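RRNA N-glycosidase (Bougainvillea spectabilis, PDB 3CTK) belongs to the plant ribosome-inactivating proteins, a family directed at ribosomes, and folds as a single chain with a mixed beta sheet and many helices. Local coordinates at residues V72-K77 against R83-D88; Y12-F17 against R179-S184; K116-N119 against V123-K126. All coordinates share one frame; numbering follows the deposited sequence.

Overall arrangement
Three contacts illustrate how distant and adjacent segments are tied together within one family fold. Contact 1 lies in the beta hairpin of strands 70-78 and 81-88 in the mixed six-stranded sheet; contact 3 follows it along the chain, where helix 114-121 meets the loop behind it. Both are nested inside the long span closed by contact 2, which brings the chain entering helix 14-25 beside the loop following helix 170-180. Contact centres lie about 19 Å (1 and 3), 23 Å (2 and 3) and 25 Å (1 and 2) apart. Only contacts 1 and 3 touch, through Leu87 and Leu117, which both pack on Phe156, so the hairpin and helix 114-121 share a neighbour in helix 149-168.

Contact 1: V72-K77 against R83-D88; sequences VGYQDK and RAVFLD
Val85 lies over one face of the Tyr74 ring, its CB 3.8 Å from the ring centroid and displaced toward the rim, a CH-pi contact. Both methyls reach on to the phenol end, with CG1 of Val85 3.6 Å from Tyr74 OH. The ring is brought there by a first torsion of 62°, which places Tyr74 CG between the backbone N and the carbonyl carbon and turns the phenol toward the neighbouring strand. Beyond the hairpin, Phe155 meets the same ring edge-to-face.

Underneath runs an antiparallel ladder. Tyr74 and Val85 form a hydrogen-bonded pair, with Tyr74 N to Val85 O and Val85 N to Tyr74 O both 2.9 Å. Asp76 and Arg83 make the next such pair. Between them, Gln75 and Ala84 face the opposite side of the sheet from Tyr74; Gln75 CA carries a CA-H...O contact to Arg83 O at 3.2 Å. Gly73, which has no side chain, brings its CA 3.1 Å from Val85 O.

Arg83 grips the Asp76 carboxylate side-on. Its NE donates to Asp76 OD1 (3.0 Å) and its NH2 to Asp76 OD2 (2.7 Å), each nearly straight and each using the syn lone pair, with the two planes only 6° apart. Arg83 NH1 is held by Lys145 O, and Asp76 OD2 accepts a weak bond from Gly144 N. A two-pronged ion pair in this buried setting probably keeps both groups charged, and it fixes the guanidinium's rotation where the sheet meets the 144-145 segment.

Contact 2: Y12-F17 against R179-S184; sequences YEYPTF and RGLYGS
Tyr14 meets Leu181 first through its CB, which lies 3.6 Å from Leu181 CD2, with Leu181 CD1 farther off at 4.2 Å. One atom on, Tyr14 CG is 3.8 Å from the same CD2 methyl, and CD2 of Tyr14 still touches it at 4.1 Å. The rest of the ring runs past the leucine, the two side chains crossing at about a right angle, and the hydroxyl at the tip donates to Met162 O. With CG anti to the backbone N (chi1 -177°), the phenol leaves the first turn of helix 14-25 in such a way that its root packs against a branched aliphatic end while its tip is fixed by a polar bond.

A second, more solvent-exposed touch pairs two tyrosines without stacking them. Tyr182 OH comes 3.5 Å from Tyr12 CB and stands at the edge of the Tyr12 ring, near its plane. The side chains run at a slant to each other, and the Tyr12 ring leads away from the contact. No hydrogen bond joins the segments; the meeting is one of van der Waals contact alone.

Neighbouring helices flank the Tyr14-Leu181 side of this junction. Leu181 also rests on Ala11 and on Val132 of helix 132-142, while Tyr14 spreads over Glu173, Val176 and Val177 of helix 170-180. The tyrosine thus touches that helix and bonds to Met162 of helix 149-168, and one turn along from it Phe17 stacks on Phe6 of strand 3-7, linking helix 14-25 to the edge of the main sheet.

Contact 3: K116-N119 against V123-K126; sequences KLVN and VDRK
Val118 carries most of the contact, its side chain turned from helix 114-121 onto the backbone that follows the helix. Val118 CB packs 3.6 Å from Val123 O, and CG1 lies 3.8 Å from that same oxygen, so within the two segments this branched aliphatic group is set against a carbonyl. Lying beside the backbone N (chi1 -60°), CG1 is also the branch that faces Asp124, where it comes 4.0 Å from OD1, and it touches Arg125 N at 4.1 Å.

Val123 contributes through its main chain, for its own side chain points away. Its N donates to Val118 O over 3.4 Å, a weak and bent bond with an angle of 131° at the hydrogen. A bond from residue i+5 back to i has the spacing of the six-to-one link of a Schellman motif, though this weak bond alone does not establish one; it spans the point where the chain leaves helix 114-121.

Asp124 adds a smaller share. Besides meeting the Val118 methyl, OD1 accepts a weak bond from Arg125 N at 3.2 Å, folding the carboxylate back onto the following peptide N-H. The next side chain, Arg125, makes a salt bridge to Glu195, a hydrogen bond to Asn196 and a cation-pi contact with Tyr114 at the start of helix 114-121.

Contact 1: V72-K77 against R83-D88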
ATOM      1  N   VAL A  72       2.971  -7.690   3.146  1.00  4.50           N
ATOM      2  CA  VAL A  72       2.947  -9.124   3.436  1.00  4.13           C
ATOM      3  C   VAL A  72       2.817  -9.442   4.927  1.00  4.49           C
ATOM      4  O   VAL A  72       2.498 -10.572   5.300  1.00  4.16           O
ATOM      5  CB  VAL A  72       4.209  -9.836   2.875  1.00  4.10           C
ATOM      6  CG1 VAL A  72       4.234  -9.735   1.357  1.00  5.98           C
ATOM      7  CG2 VAL A  72       5.465  -9.221   3.467  1.00  4.30           C
ATOM      8  N   GLY A  73       3.053  -8.443   5.772  1.00  3.58           N
ATOM      9  CA  GLY A  73       2.952  -8.656   7.205  1.00  2.52           C
ATOM     10  C   GLY A  73       3.578  -7.514   7.972  1.00  3.17           C
ATOM     11  O   GLY A  73       3.965  -6.504   7.385  1.00  3.78           O
ATOM     12  N   TYR A  74       3.674  -7.660   9.287  1.00  2.67           N
ATOM     13  CA  TYR A  74       4.267  -6.621  10.115  1.00  2.93           C
ATOM     14  C   TYR A  74       4.824  -7.210  11.394  1.00  5.27           C
ATOM     15  O   TYR A  74       4.572  -8.370  11.723  1.00  6.81           O
ATOM     16  CB  TYR A  74       3.226  -5.553  10.476  1.00  3.25           C
ATOM     17  CG  TYR A  74       2.057  -6.080  11.289  1.00  4.19           C
ATOM     18  CD1 TYR A  74       0.927  -6.606  10.662  1.00  4.73           C
ATOM     19  CD2 TYR A  74       2.096  -6.080  12.687  1.00  4.16           C
ATOM     20  CE1 TYR A  74      -0.137  -7.121  11.403  1.00  5.55           C
ATOM     21  CE2 TYR A  74       1.036  -6.595  13.440  1.00  6.57           C
ATOM     22  CZ  TYR A  74      -0.076  -7.113  12.790  1.00  6.61           C
ATOM     23  OH  TYR A  74      -1.120  -7.634  13.524  1.00  6.59           O
ATOM     24  N   GLN A  75       5.594  -6.405  12.110  1.00  5.19           N
ATOM     25  CA  GLN A  75       6.159  -6.833  13.376  1.00  5.48           C
ATOM     26  C   GLN A  75       5.722  -5.832  14.436  1.00  6.58           C
ATOM     27  O   GLN A  75       5.879  -4.621  14.261  1.00  7.27           O
ATOM     28  CB  GLN A  75       7.685  -6.872  13.303  1.00  6.12           C
ATOM     29  CG  GLN A  75       8.359  -7.310  14.600  1.00  7.60           C
ATOM     30  CD  GLN A  75       9.867  -7.184  14.538  1.00 11.81           C
ATOM     31  OE1 GLN A  75      10.552  -8.033  13.968  1.00 12.37           O
ATOM     32  NE2 GLN A  75      10.393  -6.110  15.116  1.00 11.59           N
ATOM     33  N   ASP A  76       5.140  -6.333  15.516  1.00  7.20           N
ATOM     34  CA  ASP A  76       4.717  -5.468  16.607  1.00  9.33           C
ATOM     35  C   ASP A  76       5.310  -6.060  17.880  1.00  9.50           C
ATOM     36  O   ASP A  76       6.386  -6.666  17.833  1.00  7.54           O
ATOM     37  CB  ASP A  76       3.180  -5.373  16.670  1.00  9.34           C
ATOM     38  CG  ASP A  76       2.513  -6.637  17.194  1.00 12.33           C
ATOM     39  OD1 ASP A  76       3.030  -7.751  16.969  1.00 12.32           O
ATOM     40  OD2 ASP A  76       1.443  -6.504  17.823  1.00 12.26           O
ATOM     41  N   LYS A  77       4.638  -5.887  19.011  1.00  9.46           N
ATOM     42  CA  LYS A  77       5.158  -6.435  20.256  1.00 12.57           C
ATOM     43  C   LYS A  77       4.112  -7.232  21.020  1.00 11.69           C
ATOM     44  O   LYS A  77       2.914  -6.997  20.888  1.00 12.71           O
ATOM     45  CB  LYS A  77       5.678  -5.312  21.160  1.00 13.41           C
ATOM     46  CG  LYS A  77       6.575  -4.307  20.463  1.00 17.46           C
ATOM     47  CD  LYS A  77       7.895  -4.132  21.190  1.00 21.84           C
ATOM     48  CE  LYS A  77       9.033  -4.776  20.423  1.00 23.83           C
ATOM     49  NZ  LYS A  77      10.345  -4.598  21.106  1.00 25.17           N
ATOM     50  N   ARG A  83       6.918  -9.709  17.744  1.00  6.16           N
ATOM     51  CA  ARG A  83       5.958 -10.677  17.231  1.00  6.09           C
ATOM     52  C   ARG A  83       5.793 -10.412  15.745  1.00  5.83           C
ATOM     53  O   ARG A  83       5.547  -9.271  15.339  1.00  7.21           O
ATOM     54  CB  ARG A  83       4.597 -10.537  17.924  1.00  6.59           C
ATOM     55  CG  ARG A  83       3.502 -11.384  17.260  1.00  5.55           C
ATOM     56  CD  ARG A  83       2.210 -11.397  18.066  1.00  5.88           C
ATOM     57  NE  ARG A  83       1.686 -10.053  18.289  1.00  7.92           N
ATOM     58  CZ  ARG A  83       0.629  -9.781  19.048  1.00 10.20           C
ATOM     59  NH1 ARG A  83      -0.018 -10.767  19.660  1.00 10.22           N
ATOM     60  NH2 ARG A  83       0.218  -8.527  19.195  1.00  8.57           N
ATOM     61  N   ALA A  84       5.943 -11.459  14.938  1.00  4.65           N
ATOM     62  CA  ALA A  84       5.798 -11.342  13.490  1.00  5.70           C
ATOM     63  C   ALA A  84       4.415 -11.836  13.105  1.00  5.40           C
ATOM     64  O   ALA A  84       4.002 -12.927  13.500  1.00  6.51           O
ATOM     65  CB  ALA A  84       6.863 -12.171  12.778  1.00  3.22           C
ATOM     66  N   VAL A  85       3.695 -11.024  12.342  1.00  3.25           N
ATOM     67  CA  VAL A  85       2.355 -11.382  11.911  1.00  3.33           C
ATOM     68  C   VAL A  85       2.331 -11.363  10.390  1.00  5.34           C
ATOM     69  O   VAL A  85       2.620 -10.338   9.766  1.00  5.83           O
ATOM     70  CB  VAL A  85       1.317 -10.381  12.465  1.00  2.92           C
ATOM     71  CG1 VAL A  85      -0.088 -10.769  12.024  1.00  4.72           C
ATOM     72  CG2 VAL A  85       1.416 -10.337  13.988  1.00  4.41           C
ATOM     73  N   PHE A  86       1.992 -12.500   9.792  1.00  4.99           N
ATOM     74  CA  PHE A  86       1.954 -12.597   8.338  1.00  5.62           C
ATOM     75  C   PHE A  86       0.574 -12.901   7.787  1.00  5.18           C
ATOM     76  O   PHE A  86      -0.205 -13.631   8.394  1.00  6.09           O
ATOM     77  CB  PHE A  86       2.891 -13.700   7.841  1.00  5.42           C
ATOM     78  CG  PHE A  86       4.345 -13.452   8.123  1.00  6.06           C
ATOM     79  CD1 PHE A  86       4.982 -14.103   9.175  1.00  5.18           C
ATOM     80  CD2 PHE A  86       5.087 -12.592   7.314  1.00  5.90           C
ATOM     81  CE1 PHE A  86       6.341 -13.907   9.416  1.00  6.57           C
ATOM     82  CE2 PHE A  86       6.447 -12.387   7.547  1.00  6.29           C
ATOM     83  CZ  PHE A  86       7.074 -13.047   8.599  1.00  6.49           C
ATOM     84  N   LEU A  87       0.284 -12.341   6.619  1.00  5.18           N
ATOM     85  CA  LEU A  87      -0.975 -12.611   5.946  1.00  5.32           C
ATOM     86  C   LEU A  87      -0.796 -14.004   5.352  1.00  6.46           C
ATOM     87  O   LEU A  87       0.335 -14.465   5.179  1.00  6.30           O
ATOM     88  CB  LEU A  87      -1.205 -11.591   4.827  1.00  6.27           C
ATOM     89  CG  LEU A  87      -1.641 -10.198   5.278  1.00  6.27           C
ATOM     90  CD1 LEU A  87      -1.360  -9.177   4.181  1.00  5.99           C
ATOM     91  CD2 LEU A  87      -3.124 -10.237   5.631  1.00  7.13           C
ATOM     92  N   ASP A  88      -1.895 -14.686   5.050  1.00  5.11           N
ATOM     93  CA  ASP A  88      -1.798 -16.015   4.464  1.00  8.22           C
ATOM     94  C   ASP A  88      -1.449 -15.864   2.985  1.00  8.89           C
ATOM     95  O   ASP A  88      -1.677 -14.811   2.383  1.00  7.55           O
ATOM     96  CB  ASP A  88      -3.133 -16.759   4.633  1.00  9.39           C
ATOM     97  CG  ASP A  88      -3.055 -18.223   4.213  1.00 12.15           C
ATOM     98  OD1 ASP A  88      -1.984 -18.850   4.384  1.00 12.08           O
ATOM     99  OD2 ASP A  88      -4.079 -18.754   3.730  1.00 13.45           O
TER

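Contact 2: Y12-F17 against R179-S184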
ATOM      1  N   TYR A  12       2.504  16.206   8.578  1.00 12.47           N
ATOM      2  CA  TYR A  12       3.009  17.018   7.472  1.00 12.76           C
ATOM      3  C   TYR A  12       4.202  16.412   6.730  1.00 12.57           C
ATOM      4  O   TYR A  12       4.560  16.875   5.648  1.00 12.60           O
ATOM      5  CB  TYR A  12       3.364  18.415   7.984  1.00 15.44           C
ATOM      6  CG  TYR A  12       4.340  18.382   9.129  1.00 13.32           C
ATOM      7  CD1 TYR A  12       5.711  18.318   8.898  1.00 14.98           C
ATOM      8  CD2 TYR A  12       3.887  18.341  10.448  1.00 16.03           C
ATOM      9  CE1 TYR A  12       6.609  18.208   9.948  1.00 16.35           C
ATOM     10  CE2 TYR A  12       4.777  18.230  11.505  1.00 16.54           C
ATOM     11  CZ  TYR A  12       6.136  18.161  11.247  1.00 16.75           C
ATOM     12  OH  TYR A  12       7.018  18.034  12.289  1.00 19.99           O
ATOM     13  N   GLU A  13       4.809  15.375   7.302  1.00 11.18           N
ATOM     14  CA  GLU A  13       5.950  14.710   6.673  1.00 10.92           C
ATOM     15  C   GLU A  13       5.500  13.644   5.671  1.00  9.81           C
ATOM     16  O   GLU A  13       6.319  13.056   4.959  1.00  9.32           O
ATOM     17  CB  GLU A  13       6.829  14.049   7.738  1.00 13.03           C
ATOM     18  CG  GLU A  13       7.663  15.023   8.547  1.00 16.62           C
ATOM     19  CD  GLU A  13       8.754  15.677   7.720  1.00 21.57           C
ATOM     20  OE1 GLU A  13       9.419  16.601   8.236  1.00 22.86           O
ATOM     21  OE2 GLU A  13       8.954  15.263   6.555  1.00 20.26           O
ATOM     22  N   TYR A  14       4.195  13.408   5.616  1.00  8.57           N
ATOM     23  CA  TYR A  14       3.629  12.396   4.730  1.00  9.09           C
ATOM     24  C   TYR A  14       4.106  12.469   3.277  1.00  9.27           C
ATOM     25  O   TYR A  14       4.544  11.464   2.715  1.00  9.44           O
ATOM     26  CB  TYR A  14       2.103  12.467   4.776  1.00  8.95           C
ATOM     27  CG  TYR A  14       1.409  11.409   3.950  1.00  7.92           C
ATOM     28  CD1 TYR A  14       1.386  10.074   4.361  1.00  8.20           C
ATOM     29  CD2 TYR A  14       0.749  11.748   2.771  1.00  7.44           C
ATOM     30  CE1 TYR A  14       0.708   9.102   3.612  1.00  6.14           C
ATOM     31  CE2 TYR A  14       0.078  10.791   2.020  1.00  6.71           C
ATOM     32  CZ  TYR A  14       0.058   9.474   2.446  1.00  5.86           C
ATOM     33  OH  TYR A  14      -0.628   8.544   1.702  1.00  7.90           O
ATOM     34  N   PRO A  15       4.021  13.649   2.642  1.00  9.77           N
ATOM     35  CA  PRO A  15       4.476  13.713   1.248  1.00 10.72           C
ATOM     36  C   PRO A  15       5.929  13.272   1.054  1.00 10.06           C
ATOM     37  O   PRO A  15       6.256  12.603   0.069  1.00 11.05           O
ATOM     38  CB  PRO A  15       4.250  15.178   0.880  1.00 10.86           C
ATOM     39  CG  PRO A  15       3.047  15.539   1.701  1.00 11.92           C
ATOM     40  CD  PRO A  15       3.389  14.919   3.043  1.00 10.91           C
ATOM     41  N   THR A  16       6.799  13.644   1.986  1.00 10.38           N
ATOM     42  CA  THR A  16       8.207  13.264   1.893  1.00  9.94           C
ATOM     43  C   THR A  16       8.353  11.755   2.088  1.00  9.02           C
ATOM     44  O   THR A  16       9.149  11.099   1.412  1.00  7.43           O
ATOM     45  CB  THR A  16       9.052  13.994   2.955  1.00 11.63           C
ATOM     46  OG1 THR A  16       8.941  15.410   2.758  1.00 15.80           O
ATOM     47  CG2 THR A  16      10.511  13.591   2.840  1.00 11.16           C
ATOM     48  N   PHE A  17       7.571  11.220   3.019  1.00  8.71           N
ATOM     49  CA  PHE A  17       7.555   9.793   3.335  1.00  8.32           C
ATOM     50  C   PHE A  17       7.180   8.963   2.103  1.00  8.33           C
ATOM     51  O   PHE A  17       7.854   7.986   1.764  1.00  7.02           O
ATOM     52  CB  PHE A  17       6.546   9.544   4.465  1.00  8.32           C
ATOM     53  CG  PHE A  17       6.137   8.106   4.623  1.00  8.09           C
ATOM     54  CD1 PHE A  17       7.055   7.142   5.033  1.00  7.86           C
ATOM     55  CD2 PHE A  17       4.827   7.715   4.364  1.00  8.51           C
ATOM     56  CE1 PHE A  17       6.672   5.809   5.180  1.00 10.38           C
ATOM     57  CE2 PHE A  17       4.433   6.383   4.509  1.00  9.57           C
ATOM     58  CZ  PHE A  17       5.358   5.429   4.919  1.00 10.02           C
ATOM     59  N   ARG A 179      -7.270  15.372   2.847  1.00 10.24           N
ATOM     60  CA  ARG A 179      -8.323  14.932   3.760  1.00  9.45           C
ATOM     61  C   ARG A 179      -7.943  14.036   4.941  1.00  9.52           C
ATOM     62  O   ARG A 179      -8.710  13.936   5.898  1.00 10.39           O
ATOM     63  CB  ARG A 179      -9.402  14.186   2.971  1.00 11.17           C
ATOM     64  CG  ARG A 179      -9.813  14.808   1.645  1.00 15.06           C
ATOM     65  CD  ARG A 179     -10.721  13.840   0.891  1.00 18.17           C
ATOM     66  NE  ARG A 179     -11.140  14.345  -0.413  1.00 23.23           N
ATOM     67  CZ  ARG A 179     -12.067  15.281  -0.594  1.00 25.19           C
ATOM     68  NH1 ARG A 179     -12.685  15.817   0.450  1.00 26.06           N
ATOM     69  NH2 ARG A 179     -12.376  15.683  -1.821  1.00 26.89           N
ATOM     70  N   GLY A 180      -6.791  13.377   4.882  1.00  8.21           N
ATOM     71  CA  GLY A 180      -6.432  12.466   5.961  1.00  7.54           C
ATOM     72  C   GLY A 180      -5.256  12.766   6.872  1.00  9.13           C
ATOM     73  O   GLY A 180      -4.872  11.912   7.669  1.00 10.85           O
ATOM     74  N   LEU A 181      -4.672  13.953   6.773  1.00  8.03           N
ATOM     75  CA  LEU A 181      -3.548  14.283   7.636  1.00  8.29           C
ATOM     76  C   LEU A 181      -4.057  15.012   8.871  1.00  8.59           C
ATOM     77  O   LEU A 181      -3.545  14.819   9.974  1.00  9.14           O
ATOM     78  CB  LEU A 181      -2.526  15.150   6.893  1.00  9.41           C
ATOM     79  CG  LEU A 181      -1.825  14.499   5.693  1.00 10.92           C
ATOM     80  CD1 LEU A 181      -0.771  15.451   5.154  1.00 10.17           C
ATOM     81  CD2 LEU A 181      -1.185  13.174   6.111  1.00 10.56           C
ATOM     82  N   TYR A 182      -5.082  15.834   8.679  1.00  8.57           N
ATOM     83  CA  TYR A 182      -5.669  16.599   9.774  1.00  9.45           C
ATOM     84  C   TYR A 182      -7.158  16.313   9.905  1.00  9.26           C
ATOM     85  O   TYR A 182      -7.894  17.063  10.548  1.00  9.83           O
ATOM     86  CB  TYR A 182      -5.434  18.094   9.547  1.00 11.67           C
ATOM     87  CG  TYR A 182      -3.972  18.435   9.374  1.00 15.87           C
ATOM     88  CD1 TYR A 182      -3.420  18.604   8.104  1.00 16.55           C
ATOM     89  CD2 TYR A 182      -3.130  18.544  10.478  1.00 16.64           C
ATOM     90  CE1 TYR A 182      -2.061  18.872   7.940  1.00 19.71           C
ATOM     91  CE2 TYR A 182      -1.773  18.808  10.327  1.00 19.51           C
ATOM     92  CZ  TYR A 182      -1.245  18.971   9.056  1.00 20.88           C
ATOM     93  OH  TYR A 182       0.101  19.230   8.905  1.00 23.89           O
ATOM     94  N   GLY A 183      -7.588  15.216   9.292  1.00  7.61           N
ATOM     95  CA  GLY A 183      -8.982  14.818   9.350  1.00  6.85           C
ATOM     96  C   GLY A 183      -9.127  13.357   8.975  1.00  7.12           C
ATOM     97  O   GLY A 183      -8.131  12.635   8.883  1.00  7.94           O
ATOM     98  N   SER A 184     -10.363  12.919   8.764  1.00  7.36           N
ATOM     99  CA  SER A 184     -10.642  11.537   8.387  1.00  8.49           C
ATOM    100  C   SER A 184     -11.548  11.544   7.163  1.00  9.30           C
ATOM    101  O   SER A 184     -12.321  12.482   6.967  1.00 10.52           O
ATOM    102  CB  SER A 184     -11.346  10.798   9.530  1.00  8.71           C
ATOM    103  OG  SER A 184     -10.563  10.808  10.711  1.00 13.40           O
TER

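Contact 3: K116-N119 against V123-K126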
ATOM      1  N   LYS A 116     -10.794 -10.799   0.848  1.00  7.19           N
ATOM      2  CA  LYS A 116     -10.600 -11.558   2.077  1.00  6.76           C
ATOM      3  C   LYS A 116     -10.463 -10.633   3.280  1.00  5.63           C
ATOM      4  O   LYS A 116     -10.935 -10.955   4.371  1.00  5.82           O
ATOM      5  CB  LYS A 116      -9.366 -12.458   1.959  1.00  8.85           C
ATOM      6  CG  LYS A 116      -9.458 -13.485   0.840  1.00 12.02           C
ATOM      7  CD  LYS A 116     -10.657 -14.404   1.023  1.00 15.60           C
ATOM      8  CE  LYS A 116     -10.757 -15.402  -0.121  1.00 18.98           C
ATOM      9  NZ  LYS A 116     -11.941 -16.290   0.018  1.00 20.88           N
ATOM     10  N   LEU A 117      -9.823  -9.483   3.083  1.00  5.45           N
ATOM     11  CA  LEU A 117      -9.651  -8.525   4.170  1.00  5.20           C
ATOM     12  C   LEU A 117     -10.972  -7.916   4.626  1.00  5.09           C
ATOM     13  O   LEU A 117     -11.219  -7.794   5.825  1.00  5.18           O
ATOM     14  CB  LEU A 117      -8.694  -7.400   3.758  1.00  4.81           C
ATOM     15  CG  LEU A 117      -7.203  -7.741   3.661  1.00  5.72           C
ATOM     16  CD1 LEU A 117      -6.442  -6.547   3.104  1.00  7.51           C
ATOM     17  CD2 LEU A 117      -6.674  -8.114   5.043  1.00  7.03           C
ATOM     18  N   VAL A 118     -11.821  -7.518   3.682  1.00  6.48           N
ATOM     19  CA  VAL A 118     -13.099  -6.921   4.062  1.00  6.41           C
ATOM     20  C   VAL A 118     -13.997  -7.960   4.732  1.00  7.94           C
ATOM     21  O   VAL A 118     -14.765  -7.632   5.639  1.00  6.08           O
ATOM     22  CB  VAL A 118     -13.845  -6.305   2.847  1.00  7.59           C
ATOM     23  CG1 VAL A 118     -12.992  -5.211   2.218  1.00  7.47           C
ATOM     24  CG2 VAL A 118     -14.188  -7.377   1.832  1.00  9.65           C
ATOM     25  N   ASN A 119     -13.893  -9.213   4.294  1.00  8.24           N
ATOM     26  CA  ASN A 119     -14.699 -10.281   4.884  1.00  8.94           C
ATOM     27  C   ASN A 119     -14.297 -10.519   6.337  1.00  7.60           C
ATOM     28  O   ASN A 119     -15.135 -10.849   7.178  1.00  8.39           O
ATOM     29  CB  ASN A 119     -14.542 -11.584   4.094  1.00 10.51           C
ATOM     30  CG  ASN A 119     -15.353 -11.590   2.810  1.00 14.54           C
ATOM     31  OD1 ASN A 119     -16.114 -10.657   2.539  1.00 13.96           O
ATOM     32  ND2 ASN A 119     -15.201 -12.648   2.017  1.00 14.99           N
ATOM     33  N   VAL A 123     -16.255  -4.969   7.248  1.00  7.54           N
ATOM     34  CA  VAL A 123     -16.554  -3.618   6.790  1.00  7.72           C
ATOM     35  C   VAL A 123     -15.879  -3.415   5.438  1.00  8.32           C
ATOM     36  O   VAL A 123     -14.714  -3.767   5.258  1.00  6.20           O
ATOM     37  CB  VAL A 123     -16.045  -2.545   7.788  1.00  8.15           C
ATOM     38  CG1 VAL A 123     -14.536  -2.631   7.927  1.00  9.66           C
ATOM     39  CG2 VAL A 123     -16.464  -1.151   7.315  1.00  8.79           C
ATOM     40  N   ASP A 124     -16.616  -2.856   4.485  1.00  9.26           N
ATOM     41  CA  ASP A 124     -16.064  -2.634   3.156  1.00 11.82           C
ATOM     42  C   ASP A 124     -15.236  -1.351   3.072  1.00  9.61           C
ATOM     43  O   ASP A 124     -15.416  -0.429   3.871  1.00  9.04           O
ATOM     44  CB  ASP A 124     -17.192  -2.598   2.126  1.00 16.10           C
ATOM     45  CG  ASP A 124     -16.946  -3.549   0.973  1.00 23.44           C
ATOM     46  OD1 ASP A 124     -15.936  -3.369   0.255  1.00 26.61           O
ATOM     47  OD2 ASP A 124     -17.755  -4.483   0.793  1.00 26.54           O
ATOM     48  N   ARG A 125     -14.330  -1.299   2.096  1.00  6.51           N
ATOM     49  CA  ARG A 125     -13.462  -0.138   1.907  1.00  6.76           C
ATOM     50  C   ARG A 125     -14.199   1.198   1.859  1.00  7.68           C
ATOM     51  O   ARG A 125     -13.744   2.185   2.437  1.00  7.14           O
ATOM     52  CB  ARG A 125     -12.642  -0.289   0.622  1.00  7.69           C
ATOM     53  CG  ARG A 125     -11.471  -1.254   0.707  1.00  7.39           C
ATOM     54  CD  ARG A 125     -10.771  -1.352  -0.646  1.00 10.18           C
ATOM     55  NE  ARG A 125     -11.534  -2.158  -1.594  1.00 10.63           N
ATOM     56  CZ  ARG A 125     -11.318  -2.188  -2.906  1.00 12.67           C
ATOM     57  NH1 ARG A 125     -10.358  -1.447  -3.447  1.00 10.05           N
ATOM     58  NH2 ARG A 125     -12.053  -2.978  -3.677  1.00 13.42           N
ATOM     59  N   LYS A 126     -15.334   1.233   1.171  1.00  9.19           N
ATOM     60  CA  LYS A 126     -16.092   2.472   1.044  1.00 10.01           C
ATOM     61  C   LYS A 126     -16.630   3.004   2.371  1.00 10.21           C
ATOM     62  O   LYS A 126     -16.928   4.195   2.482  1.00  9.70           O
ATOM     63  CB  LYS A 126     -17.252   2.288   0.063  1.00 12.81           C
ATOM     64  CG  LYS A 126     -18.379   1.413   0.584  1.00 15.46           C
ATOM     65  CD  LYS A 126     -19.511   1.321  -0.425  1.00 21.39           C
ATOM     66  CE  LYS A 126     -20.674   0.517   0.128  1.00 23.69           C
ATOM     67  NZ  LYS A 126     -20.281  -0.882   0.448  1.00 27.36           N
TER